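PDB 4KT7: 2-C-methyl-D-erythritol 4-phosphate cytidylyltransferase from Anaerococcus prevotii, which probably catalyses the transfer of a cytidylyl group from CTP to 2-C-methyl-D-erythritol 4-phosphate, releasing diphosphate, in the DXP pathway to isoprenoids. Local coordinates for residues 135-140 and 206-211; 119-124 and 166-171; 141-146 and 157-162. All coordinates share one frame; numbering follows the deposited sequence.

Interaction 1: 135-140 and 206-211; sequences ITATKS and VKVVHG
Ile135 and Val206 meet methyl to methyl in a parallel strand pair, 133-139 beside 206-210, in the mixed central sheet of the GT-A-like nucleotidyltransferase fold. Their side chains cross at about a right angle, with Ile135 CG2 3.6 Å from Val206 CG1. That methyl of Val206 stands anti to its backbone N (chi1 -178°), which brings it against the isoleucine. Val208 touches with both branches: its CG2 lies 4.2 Å from Ile135 CG1, and its CG1 lies 3.8 Å from Ala137 CB. On the other face of the sheet Thr136 and Val209 approach obliquely, Thr136 CG2 being 4.1 Å from Val209 CG1. Helix 118-127 covers this face, resting Leu120 and Thr124 on Thr136, whose hydroxyl is hydrogen-bonded to Pro168 O. The backbones are joined by a ladder in which Ile135 N donates to Lys207 O, Val209 N to Ile135 O and Ala137 N to Val209 O. The strand axes diverge by 53°, and the regular pairing gives out at Ala137 and His210, whose side chains splay apart. Gly211 N still reaches Ala137 O at 2.8 Å, but from 43° above the carbonyl plane, and Thr138 CG2 packs 3.5 Å from Gly211 C. Outside the pair, Lys207 NZ is hydrogen-bonded to Asp150 O of the second subunit. Where the strands have parted, a single water spans the gap, accepting from Lys139 N at 3.1 Å and lying 3.2 Å from His210 ND1.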
# COMPACT_ATOMS: atom_id res chain seq x y z
N ILE A 135 4.27 10.17 14.33
CA ILE A 135 3.54 9.94 13.07
C ILE A 135 2.68 8.70 13.19
O ILE A 135 2.94 7.86 14.05
CB ILE A 135 4.50 9.74 11.89
CG1 ILE A 135 5.31 8.45 12.06
CG2 ILE A 135 5.45 10.92 11.79
CD1 ILE A 135 6.26 8.18 10.88
N THR A 136 1.64 8.60 12.36
CA THR A 136 0.79 7.40 12.35
C THR A 136 1.22 6.56 11.15
O THR A 136 1.52 7.11 10.10
CB THR A 136 -0.70 7.76 12.24
OG1 THR A 136 -0.83 8.78 11.24
CG2 THR A 136 -1.21 8.30 13.54
N ALA A 137 1.24 5.23 11.28
CA ALA A 137 1.70 4.37 10.19
C ALA A 137 1.14 2.97 10.40
O ALA A 137 0.72 2.64 11.51
CB ALA A 137 3.26 4.33 10.15
N THR A 138 1.11 2.17 9.33
CA THR A 138 0.57 0.80 9.42
C THR A 138 1.54 -0.18 8.78
O THR A 138 2.15 0.13 7.75
CB THR A 138 -0.79 0.63 8.73
OG1 THR A 138 -0.71 1.11 7.37
CG2 THR A 138 -1.91 1.36 9.51
N LYS A 139 1.68 -1.35 9.40
CA LYS A 139 2.58 -2.36 8.85
C LYS A 139 2.12 -2.68 7.44
O LYS A 139 0.92 -2.85 7.20
CB LYS A 139 2.60 -3.63 9.69
CG LYS A 139 3.62 -4.64 9.18
CD LYS A 139 3.62 -5.90 10.04
CE LYS A 139 4.40 -5.68 11.33
NZ LYS A 139 4.07 -6.74 12.32
N SER A 140 3.06 -2.72 6.50
CA SER A 140 2.67 -2.94 5.12
C SER A 140 2.17 -4.35 4.96
O SER A 140 2.85 -5.32 5.34
CB SER A 140 3.84 -2.68 4.16
OG SER A 140 3.46 -3.05 2.84
N VAL A 206 11.38 10.01 16.10
CA VAL A 206 10.02 10.15 15.63
C VAL A 206 9.25 8.93 16.10
O VAL A 206 9.56 7.80 15.71
CB VAL A 206 9.96 10.26 14.08
CG1 VAL A 206 8.50 10.47 13.61
CG2 VAL A 206 10.84 11.39 13.60
N LYS A 207 8.26 9.14 16.97
CA LYS A 207 7.50 8.04 17.53
C LYS A 207 6.44 7.59 16.54
O LYS A 207 5.78 8.42 15.89
CB LYS A 207 6.82 8.46 18.84
CG LYS A 207 6.02 7.35 19.52
CD LYS A 207 6.97 6.30 20.13
CE LYS A 207 6.23 5.03 20.51
NZ LYS A 207 7.16 4.07 21.17
N VAL A 208 6.25 6.29 16.42
CA VAL A 208 5.26 5.79 15.49
C VAL A 208 4.06 5.31 16.27
O VAL A 208 4.20 4.57 17.24
CB VAL A 208 5.83 4.65 14.64
CG1 VAL A 208 4.76 4.13 13.69
CG2 VAL A 208 7.06 5.12 13.85
N VAL A 209 2.88 5.76 15.87
CA VAL A 209 1.63 5.27 16.46
C VAL A 209 0.95 4.41 15.41
O VAL A 209 0.88 4.80 14.24
CB VAL A 209 0.73 6.47 16.82
CG1 VAL A 209 -0.73 6.04 16.96
CG2 VAL A 209 1.25 7.15 18.10
N HIS A 210 0.45 3.24 15.82
CA HIS A 210 -0.30 2.38 14.90
C HIS A 210 -1.51 3.13 14.34
O HIS A 210 -2.37 3.62 15.10
CB HIS A 210 -0.77 1.09 15.58
CG HIS A 210 0.34 0.14 15.89
ND1 HIS A 210 1.03 -0.55 14.91
CD2 HIS A 210 0.88 -0.25 17.07
CE1 HIS A 210 1.95 -1.32 15.48
NE2 HIS A 210 1.88 -1.15 16.79
N GLY A 211 -1.58 3.21 13.02
CA GLY A 211 -2.70 3.84 12.36
C GLY A 211 -3.80 2.85 12.04
O GLY A 211 -3.88 1.75 12.61
O HOH W 1 0.08 -1.52 12.05

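Interaction 2: 119-124 and 166-171; sequences ELFLKT and QTPQAF
Helix-on-sheet packing joins Leu120, Phe121 and Thr124 of helix 118-127 to Pro168 and Ala170 of strand 168-172, deep in the alpha/beta core of this GT-A-like fold. The short axes pass 8.6 Å apart and run in nearly the same direction, 24° from parallel. Pro168, which follows a cis peptide bond where the chain turns a corner, is the residue on which the three helix side chains converge, Leu120 at CD, Phe121 and Thr124 both at CG. Leu120 has its CG anti to the backbone N (chi1 -177°), and CD2 lies 3.9 Å from Pro168 CD. Phe121 meets the proline ring obliquely, with CD1 3.8 Å from Pro168 CG and CE1 near CB; its aromatic ring also packs edge-to-face with His109 on the neighbouring strand 105-110. Thr124 brings its OG1 to 3.4 Å from Pro168 CG, while its CG2 points on to Ala170 CB at 3.9 Å. Beyond the proline, Gln166 OE1 lies 3.7 Å from Leu120 CD2; this amide is held elsewhere, OE1 by Asn215 ND2 and NE2 by Glu212 O. The threonine hydroxyl sits against an apolar ring but is satisfied within its own helix. With OG1 anti to the carbonyl carbon (chi1 -54°), it turns back on the preceding helical turn. Leu120 O is thereby gripped twice, by Thr124 OG1 at 2.7 Å and by Thr124 N at 3.0 Å, the two donors arriving from opposite faces of its carbonyl plane.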
# COMPACT_ATOMS: atom_id res chain seq x y z
N GLU A 119 -10.18 8.34 18.20
CA GLU A 119 -9.17 7.65 19.00
C GLU A 119 -7.77 7.75 18.42
O GLU A 119 -6.78 7.81 19.15
CB GLU A 119 -9.55 6.18 19.17
CG GLU A 119 -8.71 5.43 20.17
CD GLU A 119 -8.67 3.93 19.90
OE1 GLU A 119 -8.74 3.53 18.72
OE2 GLU A 119 -8.56 3.16 20.88
N LEU A 120 -7.66 7.76 17.09
CA LEU A 120 -6.36 7.87 16.46
C LEU A 120 -5.75 9.24 16.70
O LEU A 120 -4.53 9.37 16.91
CB LEU A 120 -6.47 7.61 14.96
CG LEU A 120 -5.17 7.62 14.17
CD1 LEU A 120 -4.24 6.56 14.72
CD2 LEU A 120 -5.43 7.41 12.67
N PHE A 121 -6.58 10.28 16.66
CA PHE A 121 -6.11 11.62 16.98
C PHE A 121 -5.67 11.74 18.44
O PHE A 121 -4.65 12.37 18.73
CB PHE A 121 -7.19 12.66 16.69
CG PHE A 121 -7.44 12.87 15.22
CD1 PHE A 121 -6.61 13.70 14.48
CD2 PHE A 121 -8.51 12.24 14.59
CE1 PHE A 121 -6.85 13.90 13.11
CE2 PHE A 121 -8.74 12.44 13.23
CZ PHE A 121 -7.91 13.27 12.50
N LEU A 122 -6.44 11.16 19.35
CA LEU A 122 -6.08 11.16 20.77
C LEU A 122 -4.78 10.40 21.01
O LEU A 122 -3.93 10.83 21.79
CB LEU A 122 -7.20 10.54 21.60
CG LEU A 122 -8.52 11.33 21.65
CD1 LEU A 122 -9.59 10.59 22.47
CD2 LEU A 122 -8.27 12.71 22.24
N LYS A 123 -4.61 9.26 20.33
CA LYS A 123 -3.38 8.48 20.48
C LYS A 123 -2.18 9.25 19.99
O LYS A 123 -1.09 9.17 20.57
CB LYS A 123 -3.49 7.15 19.72
CG LYS A 123 -4.36 6.11 20.44
CD LYS A 123 -4.90 5.09 19.44
CE LYS A 123 -3.78 4.34 18.73
NZ LYS A 123 -4.25 3.48 17.59
N THR A 124 -2.36 9.98 18.89
CA THR A 124 -1.28 10.78 18.34
C THR A 124 -0.93 11.91 19.31
O THR A 124 0.24 12.16 19.58
CB THR A 124 -1.69 11.37 16.98
OG1 THR A 124 -2.11 10.30 16.14
CG2 THR A 124 -0.53 12.09 16.32
N GLN A 166 0.59 7.40 7.29
CA GLN A 166 -0.65 8.08 6.97
C GLN A 166 -0.63 9.41 7.74
O GLN A 166 0.44 9.95 8.03
CB GLN A 166 -1.87 7.20 7.31
CG GLN A 166 -1.81 6.45 8.68
CD GLN A 166 -3.01 5.52 8.90
OE1 GLN A 166 -3.74 5.65 9.89
NE2 GLN A 166 -3.21 4.58 7.97
N THR A 167 -1.80 9.96 8.03
CA THR A 167 -1.85 11.10 8.94
C THR A 167 -3.01 10.80 9.89
O THR A 167 -3.90 10.04 9.53
CB THR A 167 -2.05 12.44 8.20
OG1 THR A 167 -3.42 12.58 7.81
CG2 THR A 167 -1.14 12.54 6.97
N PRO A 168 -3.03 11.42 11.08
CA PRO A 168 -2.24 12.56 11.56
C PRO A 168 -0.77 12.30 11.90
O PRO A 168 -0.31 11.15 12.01
CB PRO A 168 -2.98 12.98 12.84
CG PRO A 168 -3.53 11.69 13.36
CD PRO A 168 -3.98 10.95 12.10
N GLN A 169 -0.05 13.41 12.03
CA GLN A 169 1.30 13.45 12.55
C GLN A 169 1.24 14.61 13.54
O GLN A 169 0.35 15.44 13.44
CB GLN A 169 2.28 13.79 11.42
CG GLN A 169 2.34 12.77 10.30
CD GLN A 169 3.51 13.03 9.36
OE1 GLN A 169 3.98 14.16 9.22
NE2 GLN A 169 4.00 11.98 8.72
N ALA A 170 2.16 14.69 14.50
CA ALA A 170 2.17 15.85 15.40
C ALA A 170 3.56 16.12 15.96
O ALA A 170 4.39 15.20 16.04
CB ALA A 170 1.15 15.64 16.54
N PHE A 171 3.81 17.37 16.35
CA PHE A 171 5.17 17.82 16.73
C PHE A 171 5.12 18.91 17.78
O PHE A 171 4.10 19.60 17.92
CB PHE A 171 5.90 18.42 15.50
CG PHE A 171 5.81 17.57 14.29
CD1 PHE A 171 6.74 16.58 14.05
CD2 PHE A 171 4.76 17.73 13.41
CE1 PHE A 171 6.63 15.76 12.94
CE2 PHE A 171 4.66 16.93 12.28
CZ PHE A 171 5.58 15.94 12.06

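Interaction 3: 141-146 and 157-162; sequences KDTVKI and PNRDYV
The backbones of 141-146 and 157-162 face each other across a gap without direct hydrogen bonds between them, Thr143 CA lying 7.0 Å from Arg159 CA and Lys145 CA 6.5 Å from Pro157 CA. Side chains and one water bridge it. The chain of Arg159 bends at chi3 (140°), which brings NE round to Thr143, and the two side chains cross at about a right angle. NE donates to Thr143 OG1 at 2.8 Å in a clearly bent bond, 137° at the hydrogen, with the hydroxyl 28° out of the guanidinium plane. Farther along the edge of the guanidinium, NH2 is modelled 2.5 Å from Lys141 O, a separation short enough to be doubtful. A leucine in place of Arg159 would probably leave Thr143 OG1 without this N-H donor and the loop at 141-143 less firmly tied to 157-162. Beyond the arginine the side-chain contacts are apolar. Val144 and Val162 approach obliquely, CG2 of the first 3.6 Å from CG1 of the second, and Ile146 CG1 lies 3.8 Å from Pro157 CG. Pro157 CD also packs on the carbonyl of Val144. The water donates to both backbones, to Val144 O at 2.9 Å and to Pro157 O at 2.7 Å. Asn158 forms an Asx turn, its OD1 accepting from Asp160 N. Residues Val144 to Ile146 and Val162 pair in an antiparallel ladder with a strand of the second subunit, and Lys145 NZ makes a salt bridge there with Asp192 of the second subunit. These features mark the base of the protruding beta-arm through which IspD cytidylyltransferases dimerise.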
# COMPACT_ATOMS: atom_id res chain seq x y z
N LYS A 141 0.96 -4.47 4.43
CA LYS A 141 0.40 -5.75 4.08
C LYS A 141 0.96 -6.28 2.76
O LYS A 141 0.99 -7.48 2.56
CB LYS A 141 -1.13 -5.66 4.00
CG LYS A 141 -1.82 -5.71 5.34
CD LYS A 141 -3.35 -5.76 5.16
CE LYS A 141 -4.07 -5.79 6.51
NZ LYS A 141 -5.56 -5.76 6.41
N ASP A 142 1.38 -5.40 1.86
CA ASP A 142 2.04 -5.83 0.63
C ASP A 142 3.53 -5.96 0.87
O ASP A 142 4.12 -5.15 1.58
CB ASP A 142 1.82 -4.81 -0.49
CG ASP A 142 0.40 -4.81 -1.01
OD1 ASP A 142 0.00 -5.82 -1.62
OD2 ASP A 142 -0.30 -3.80 -0.81
N THR A 143 4.16 -6.98 0.29
CA THR A 143 5.59 -7.17 0.54
C THR A 143 6.44 -6.19 -0.24
O THR A 143 6.35 -6.12 -1.47
CB THR A 143 6.04 -8.59 0.18
OG1 THR A 143 5.37 -9.52 1.04
CG2 THR A 143 7.56 -8.74 0.35
N VAL A 144 7.29 -5.45 0.47
CA VAL A 144 8.17 -4.45 -0.11
C VAL A 144 9.55 -4.99 -0.50
O VAL A 144 10.11 -5.82 0.22
CB VAL A 144 8.37 -3.29 0.88
CG1 VAL A 144 9.50 -2.38 0.42
CG2 VAL A 144 7.08 -2.50 1.02
N LYS A 145 10.07 -4.55 -1.65
CA LYS A 145 11.47 -4.82 -2.01
C LYS A 145 12.15 -3.50 -2.25
O LYS A 145 11.52 -2.57 -2.76
CB LYS A 145 11.57 -5.64 -3.30
CG LYS A 145 10.80 -6.95 -3.31
CD LYS A 145 11.64 -8.15 -2.93
CE LYS A 145 10.82 -9.44 -3.12
NZ LYS A 145 11.60 -10.64 -2.68
N ILE A 146 13.43 -3.42 -1.90
CA ILE A 146 14.27 -2.32 -2.35
C ILE A 146 14.96 -2.77 -3.63
O ILE A 146 15.60 -3.82 -3.66
CB ILE A 146 15.35 -1.98 -1.31
CG1 ILE A 146 14.69 -1.60 0.02
CG2 ILE A 146 16.22 -0.83 -1.82
CD1 ILE A 146 13.67 -0.50 -0.14
N PRO A 157 13.46 -6.04 2.68
CA PRO A 157 13.57 -5.59 4.07
C PRO A 157 12.80 -6.53 4.96
O PRO A 157 11.86 -7.18 4.50
CB PRO A 157 12.88 -4.22 4.07
CG PRO A 157 12.92 -3.77 2.64
CD PRO A 157 12.82 -5.03 1.82
N ASN A 158 13.22 -6.61 6.22
CA ASN A 158 12.50 -7.38 7.22
C ASN A 158 11.08 -6.85 7.27
O ASN A 158 10.87 -5.69 7.60
CB ASN A 158 13.18 -7.19 8.58
CG ASN A 158 12.58 -8.06 9.65
OD1 ASN A 158 11.43 -8.52 9.53
ND2 ASN A 158 13.36 -8.32 10.71
N ARG A 159 10.11 -7.70 6.95
CA ARG A 159 8.69 -7.30 6.81
C ARG A 159 8.03 -6.74 8.05
O ARG A 159 7.07 -5.96 7.94
CB ARG A 159 7.87 -8.50 6.36
CG ARG A 159 7.39 -8.39 4.94
CD ARG A 159 6.40 -9.49 4.63
NE ARG A 159 5.30 -9.02 3.80
CZ ARG A 159 4.03 -8.96 4.21
NH1 ARG A 159 3.71 -9.32 5.44
NH2 ARG A 159 3.09 -8.52 3.38
N ASP A 160 8.48 -7.17 9.22
CA ASP A 160 7.90 -6.70 10.48
C ASP A 160 8.19 -5.23 10.76
O ASP A 160 7.59 -4.62 11.66
CB ASP A 160 8.45 -7.52 11.64
CG ASP A 160 7.91 -8.92 11.64
OD1 ASP A 160 6.69 -9.07 11.40
OD2 ASP A 160 8.70 -9.85 11.89
N TYR A 161 9.11 -4.64 10.00
CA TYR A 161 9.53 -3.27 10.27
C TYR A 161 9.23 -2.32 9.11
O TYR A 161 9.70 -1.18 9.10
CB TYR A 161 11.01 -3.25 10.67
CG TYR A 161 11.28 -4.07 11.91
CD1 TYR A 161 10.78 -3.68 13.14
CD2 TYR A 161 12.01 -5.25 11.85
CE1 TYR A 161 11.01 -4.44 14.29
CE2 TYR A 161 12.25 -6.02 13.00
CZ TYR A 161 11.74 -5.61 14.21
OH TYR A 161 11.95 -6.33 15.36
N VAL A 162 8.45 -2.80 8.14
CA VAL A 162 8.06 -2.00 6.97
C VAL A 162 6.65 -1.40 7.15
O VAL A 162 5.67 -2.13 7.20
CB VAL A 162 8.08 -2.86 5.67
CG1 VAL A 162 7.70 -2.00 4.49
CG2 VAL A 162 9.47 -3.53 5.46
O HOH W 2 9.68 -6.73 2.92

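How the interactions relate
Interactions 1 and 2, their centres about 9 Å apart, share the central sheet: Thr136 O of interaction 1 probably accepts a hydrogen bond from Gln166 N of interaction 2 at 3.0 Å. Interaction 3 lies about 14 Å from interaction 1 and 23 Å from interaction 2 between centres, nested within the chain loops that both close. It follows directly on interaction 1, Ser140 N lying 2.8 Å from Val162 O in a probable hydrogen bond, whereas it joins interaction 2 only through sequence. Interactions 1 and 3 both touch the second subunit; interaction 2 does not. In IspD relatives the arm of one subunit reaches the active site of the other, consistent with the intersubunit pairing seen here.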